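Local coordinates for protein putative MAR1 (Leishmania donovani, PDB 1X9G) that is of unknown function but is named a putative MAR1 ribonuclease and belongs to the isochorismatase superfamily, at residues G19-L24 and L174-D179; N59-V64 and E105-A110. All blocks are in the same frame, centred on the assembly; numbering follows the deposited sequence.

Contact 1. Residues G19-L24 and L174-D179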
loop_
_atom_site.group_PDB
_atom_site.type_symbol
_atom_site.label_atom_id
_atom_site.label_comp_id
_atom_site.label_asym_id
_atom_site.label_seq_id
_atom_site.Cartn_x
_atom_site.Cartn_y
_atom_site.Cartn_z
ATOM N N GLY A 19 17.639 -6.547 24.851
ATOM C CA GLY A 19 17.631 -5.077 24.874
ATOM C C GLY A 19 16.565 -4.461 25.759
ATOM O O GLY A 19 16.164 -5.066 26.752
ATOM N N LYS A 20 16.143 -3.242 25.421
ATOM C CA LYS A 20 15.106 -2.518 26.156
ATOM C C LYS A 20 14.066 -1.966 25.188
ATOM O O LYS A 20 14.383 -1.625 24.051
ATOM C CB LYS A 20 15.676 -1.336 26.971
ATOM C CG LYS A 20 16.868 -1.639 27.864
ATOM C CD LYS A 20 17.055 -0.560 28.927
ATOM C CE LYS A 20 17.762 -1.094 30.224
ATOM N NZ LYS A 20 16.825 -1.338 31.400
ATOM N N THR A 21 12.835 -1.851 25.673
ATOM C CA THR A 21 11.701 -1.325 24.942
ATOM C C THR A 21 10.996 -0.274 25.780
ATOM O O THR A 21 10.634 -0.544 26.923
ATOM C CB THR A 21 10.656 -2.433 24.704
ATOM O OG1 THR A 21 11.187 -3.413 23.806
ATOM C CG2 THR A 21 9.340 -1.830 24.135
ATOM N N ALA A 22 10.782 0.914 25.221
ATOM C CA ALA A 22 9.882 1.893 25.852
ATOM C C ALA A 22 8.473 1.772 25.278
ATOM O O ALA A 22 8.276 1.760 24.041
ATOM C CB ALA A 22 10.412 3.356 25.727
ATOM N N PHE A 23 7.511 1.623 26.188
ATOM C CA PHE A 23 6.121 1.894 25.917
ATOM C C PHE A 23 5.869 3.392 26.073
ATOM O O PHE A 23 6.174 3.998 27.096
ATOM C CB PHE A 23 5.214 1.055 26.817
ATOM C CG PHE A 23 5.478 -0.442 26.724
ATOM C CD1 PHE A 23 5.702 -1.192 27.864
ATOM C CD2 PHE A 23 5.499 -1.094 25.484
ATOM C CE1 PHE A 23 5.950 -2.590 27.785
ATOM C CE2 PHE A 23 5.744 -2.480 25.396
ATOM C CZ PHE A 23 5.973 -3.232 26.563
ATOM N N LEU A 24 5.346 3.997 25.014
ATOM C CA LEU A 24 5.168 5.435 24.965
ATOM C C LEU A 24 3.706 5.737 24.785
ATOM O O LEU A 24 3.146 5.460 23.722
ATOM C CB LEU A 24 5.985 5.998 23.822
ATOM C CG LEU A 24 6.095 7.492 23.697
ATOM C CD1 LEU A 24 6.154 8.133 25.099
ATOM C CD2 LEU A 24 7.318 7.868 22.793
ATOM N N LEU A 174 2.628 -11.218 21.439
ATOM C CA LEU A 174 3.133 -12.460 20.885
ATOM C C LEU A 174 4.519 -12.413 20.263
ATOM O O LEU A 174 5.165 -13.454 20.086
ATOM C CB LEU A 174 2.142 -12.923 19.816
ATOM C CG LEU A 174 0.767 -13.320 20.358
ATOM C CD1 LEU A 174 -0.077 -14.037 19.305
ATOM C CD2 LEU A 174 0.888 -14.216 21.637
ATOM N N GLN A 175 4.954 -11.231 19.851
ATOM C CA GLN A 175 6.213 -11.109 19.149
ATOM C C GLN A 175 7.318 -11.019 20.189
ATOM O O GLN A 175 8.434 -11.481 19.963
ATOM C CB GLN A 175 6.221 -9.868 18.261
ATOM C CG GLN A 175 5.512 -9.995 16.874
ATOM C CD GLN A 175 5.383 -8.626 16.209
ATOM O OE1 GLN A 175 6.346 -7.884 16.155
ATOM N NE2 GLN A 175 4.185 -8.262 15.772
ATOM N N MET A 176 7.006 -10.412 21.321
ATOM C CA MET A 176 7.932 -10.308 22.413
ATOM C C MET A 176 8.111 -11.621 23.249
ATOM O O MET A 176 9.157 -11.796 23.861
ATOM C CB MET A 176 7.511 -9.143 23.315
ATOM C CG MET A 176 7.782 -7.752 22.738
ATOM S SD MET A 176 6.964 -6.384 23.649
ATOM C CE MET A 176 8.361 -5.762 24.614
ATOM N N THR A 177 7.110 -12.509 23.287
ATOM C CA THR A 177 7.226 -13.804 23.997
ATOM C C THR A 177 7.334 -14.963 23.051
ATOM O O THR A 177 6.372 -15.698 22.913
ATOM C CB THR A 177 5.956 -14.163 24.838
ATOM O OG1 THR A 177 4.815 -13.443 24.373
ATOM C CG2 THR A 177 6.170 -13.876 26.325
ATOM N N LYS A 178 8.453 -15.181 22.387
ATOM C CA LYS A 178 8.358 -15.917 21.129
ATOM C C LYS A 178 7.802 -17.380 21.168
ATOM O O LYS A 178 7.732 -18.058 20.132
ATOM C CB LYS A 178 9.682 -15.787 20.389
ATOM C CG LYS A 178 10.035 -14.335 19.946
ATOM C CD LYS A 178 10.529 -14.320 18.457
ATOM C CE LYS A 178 10.932 -12.936 17.950
ATOM N NZ LYS A 178 9.774 -11.945 17.856
ATOM N N ASP A 179 7.346 -17.829 22.352
ATOM C CA ASP A 179 7.031 -19.254 22.638
ATOM C C ASP A 179 5.900 -19.394 23.677
ATOM O O ASP A 179 5.886 -18.668 24.657
ATOM C CB ASP A 179 8.287 -19.946 23.177
ATOM C CG ASP A 179 8.334 -21.442 22.856
ATOM O OD1 ASP A 179 7.432 -22.217 23.297
ATOM O OD2 ASP A 179 9.312 -21.834 22.161
#
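M176, in the last turn of helix 169-176, sends its side chain toward strand 21-26, where its terminal methyl settles against T21 and F23. With T21 the meeting is tip to tip: M176 CE lies 3.8 Å from T21 OG1 and 4.1 Å from T21 CG2, so the methyl touches both branches of the threonine. The chain of M176 runs out to SD and then bends (chi3 101°), which turns CE to the strand. F23 and M176 come from opposite directions, the far ring atom F23 CZ standing 4.0 Å from M176 CE in an oblique meeting. No hydrogen bond crosses; the contact is van der Waals and small. The backbones stay 10.1 Å apart at T21 CA and M176 CA, and the long, unbranched methionine supplies most of the reach. A beta-branched threonine suits an inner strand, and its CG2 adds to the apolar surface. F23 brings a broad ring that also packs on L49, L52 and H53 of helix 39-55, while T21 also touches N109 and V111 of the neighbouring strand. Here helix 169-176, which follows the last strand, packs through M176 on the central parallel sheet, the layered alpha/beta arrangement of the isochorismatase-like fold.

Contact 2. Residues N59-V64 and E105-A110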
loop_
_atom_site.group_PDB
_atom_site.type_symbol
_atom_site.label_atom_id
_atom_site.label_comp_id
_atom_site.label_asym_id
_atom_site.label_seq_id
_atom_site.Cartn_x
_atom_site.Cartn_y
_atom_site.Cartn_z
ATOM N N ASN A 59 13.186 -4.852 31.662
ATOM C CA ASN A 59 13.389 -4.773 30.204
ATOM C C ASN A 59 12.572 -3.711 29.474
ATOM O O ASN A 59 12.773 -3.494 28.283
ATOM C CB ASN A 59 13.065 -6.117 29.575
ATOM C CG ASN A 59 14.173 -7.085 29.728
ATOM O OD1 ASN A 59 15.104 -7.113 28.909
ATOM N ND2 ASN A 59 14.102 -7.904 30.786
ATOM N N THR A 60 11.636 -3.076 30.181
ATOM C CA THR A 60 10.720 -2.141 29.564
ATOM C C THR A 60 10.450 -0.960 30.489
ATOM O O THR A 60 10.148 -1.150 31.662
ATOM C CB THR A 60 9.372 -2.812 29.203
ATOM O OG1 THR A 60 8.687 -3.191 30.394
ATOM C CG2 THR A 60 9.570 -4.043 28.370
ATOM N N LYS A 61 10.585 0.252 29.954
ATOM C CA LYS A 61 10.099 1.468 30.601
ATOM C C LYS A 61 8.696 1.827 30.084
ATOM O O LYS A 61 8.290 1.397 28.987
ATOM C CB LYS A 61 11.043 2.641 30.309
ATOM C CG LYS A 61 12.528 2.268 30.484
ATOM C CD LYS A 61 13.380 3.575 29.883
ATOM C CE LYS A 61 14.966 2.966 30.241
ATOM N NZ LYS A 61 15.897 4.085 29.755
ATOM N N TYR A 62 7.970 2.635 30.854
ATOM C CA TYR A 62 6.646 3.092 30.433
ATOM C C TYR A 62 6.553 4.612 30.581
ATOM O O TYR A 62 6.892 5.170 31.629
ATOM C CB TYR A 62 5.586 2.382 31.256
ATOM C CG TYR A 62 4.196 2.445 30.697
ATOM C CD1 TYR A 62 3.629 1.329 30.064
ATOM C CD2 TYR A 62 3.422 3.626 30.803
ATOM C CE1 TYR A 62 2.348 1.372 29.547
ATOM C CE2 TYR A 62 2.129 3.681 30.296
ATOM C CZ TYR A 62 1.604 2.548 29.672
ATOM O OH TYR A 62 0.330 2.586 29.184
ATOM N N ILE A 63 6.098 5.290 29.533
ATOM C CA ILE A 63 6.225 6.741 29.439
ATOM C C ILE A 63 4.886 7.379 29.003
ATOM O O ILE A 63 4.251 6.932 28.055
ATOM C CB ILE A 63 7.430 7.132 28.509
ATOM C CG1 ILE A 63 8.725 6.458 28.984
ATOM C CG2 ILE A 63 7.605 8.663 28.357
ATOM C CD1 ILE A 63 9.901 6.648 28.029
ATOM N N VAL A 64 4.449 8.401 29.718
ATOM C CA VAL A 64 3.190 9.069 29.458
ATOM C C VAL A 64 3.608 10.489 29.180
ATOM O O VAL A 64 4.322 11.090 29.977
ATOM C CB VAL A 64 2.292 9.064 30.723
ATOM C CG1 VAL A 64 1.011 9.840 30.520
ATOM C CG2 VAL A 64 2.003 7.617 31.191
ATOM N N GLU A 105 18.204 6.875 26.094
ATOM C CA GLU A 105 19.631 6.731 25.816
ATOM C C GLU A 105 20.061 5.277 25.695
ATOM O O GLU A 105 21.001 4.991 24.955
ATOM C CB GLU A 105 20.499 7.470 26.838
ATOM C CG GLU A 105 20.999 8.865 26.392
ATOM C CD GLU A 105 21.680 9.657 27.543
ATOM O OE1 GLU A 105 22.612 9.121 28.200
ATOM O OE2 GLU A 105 21.276 10.822 27.790
ATOM N N ASP A 106 19.361 4.368 26.378
ATOM C CA ASP A 106 19.695 2.922 26.341
ATOM C C ASP A 106 18.558 2.009 25.862
ATOM O O ASP A 106 18.529 0.809 26.215
ATOM C CB ASP A 106 20.126 2.450 27.740
ATOM C CG ASP A 106 18.992 2.539 28.756
ATOM O OD1 ASP A 106 17.948 3.163 28.445
ATOM O OD2 ASP A 106 19.142 1.989 29.868
ATOM N N VAL A 107 17.614 2.577 25.097
ATOM C CA VAL A 107 16.404 1.861 24.675
ATOM C C VAL A 107 16.557 1.571 23.201
ATOM O O VAL A 107 16.995 2.442 22.453
ATOM C CB VAL A 107 15.070 2.643 25.049
ATOM C CG1 VAL A 107 13.827 2.122 24.278
ATOM C CG2 VAL A 107 14.784 2.544 26.567
ATOM N N ASP A 108 16.246 0.338 22.790
ATOM C CA ASP A 108 16.382 -0.070 21.376
ATOM C C ASP A 108 15.102 0.057 20.554
ATOM O O ASP A 108 15.159 0.348 19.339
ATOM C CB ASP A 108 16.886 -1.496 21.311
ATOM C CG ASP A 108 18.231 -1.635 21.959
ATOM O OD1 ASP A 108 18.308 -2.004 23.153
ATOM O OD2 ASP A 108 19.217 -1.311 21.277
ATOM N N ASN A 109 13.966 -0.177 21.225
ATOM C CA ASN A 109 12.656 -0.272 20.597
ATOM C C ASN A 109 11.631 0.617 21.271
ATOM O O ASN A 109 11.587 0.683 22.484
ATOM C CB ASN A 109 12.133 -1.698 20.677
ATOM C CG ASN A 109 13.190 -2.713 20.393
ATOM O OD1 ASN A 109 13.803 -3.227 21.308
ATOM N ND2 ASN A 109 13.430 -2.996 19.127
ATOM N N ALA A 110 10.789 1.270 20.492
ATOM C CA ALA A 110 9.705 2.042 21.030
ATOM C C ALA A 110 8.414 1.521 20.454
ATOM O O ALA A 110 8.293 1.366 19.245
ATOM C CB ALA A 110 9.882 3.497 20.697
#
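K61 on strand 60-67 reaches across to D106 and V107, which lie in the turn leading into strand 109-115. Strand 21-26 runs between these two strands in the parallel sheet of the isochorismatase-like alpha/beta fold, and the long side chain of K61 bridges past it. The polar part is a salt bridge. K61 is extended beyond CG, chi2 to chi4 all close to 180°, and this full stretch brings its ammonium to the carboxylate of D106. A second acceptor, the backbone oxygen of L103, also bonds K61 NZ, so the charge is held by the carboxylate and by the segment after helix 98-102. Aspartate fits an exposed turn, where its short side chain can meet the lysine while staying open to water. The apolar part lies along the lysine's methylenes: V107 CG2 is 3.7 Å from K61 CE, and equally near CD. Valine, buried beneath them, gives the aliphatic portion of the lysine an apolar surface to lie on while its charged end reaches the exposed carboxylate. At that end K61 NZ stands 2.6 Å from D106 OD1, which receives it on its syn lone pair, the side of the other carboxylate oxygen.

How the contacts relate
The centres of the two contacts lie about 10 Å apart, and strand 21-26 connects them. It lies between strands 60-67 and 109-115 and supplies one half of contact 1; contact 2 links 60-67 to the loop leading into 109-115. Probable backbone hydrogen bonds tie them directly: I63 N lies 2.8 Å from F23 O, and A22 N 2.9 Å from N109 O. Along the chain the order is 19-24, 59-64, 105-110, 174-179, so contact 2 is nested inside the loop that contact 1 closes. Those backbone bonds hold the first strand between its neighbours, and contact 1 sets a late helix against it. L174 in that helix and D179 just after it also hydrogen-bond to a second subunit.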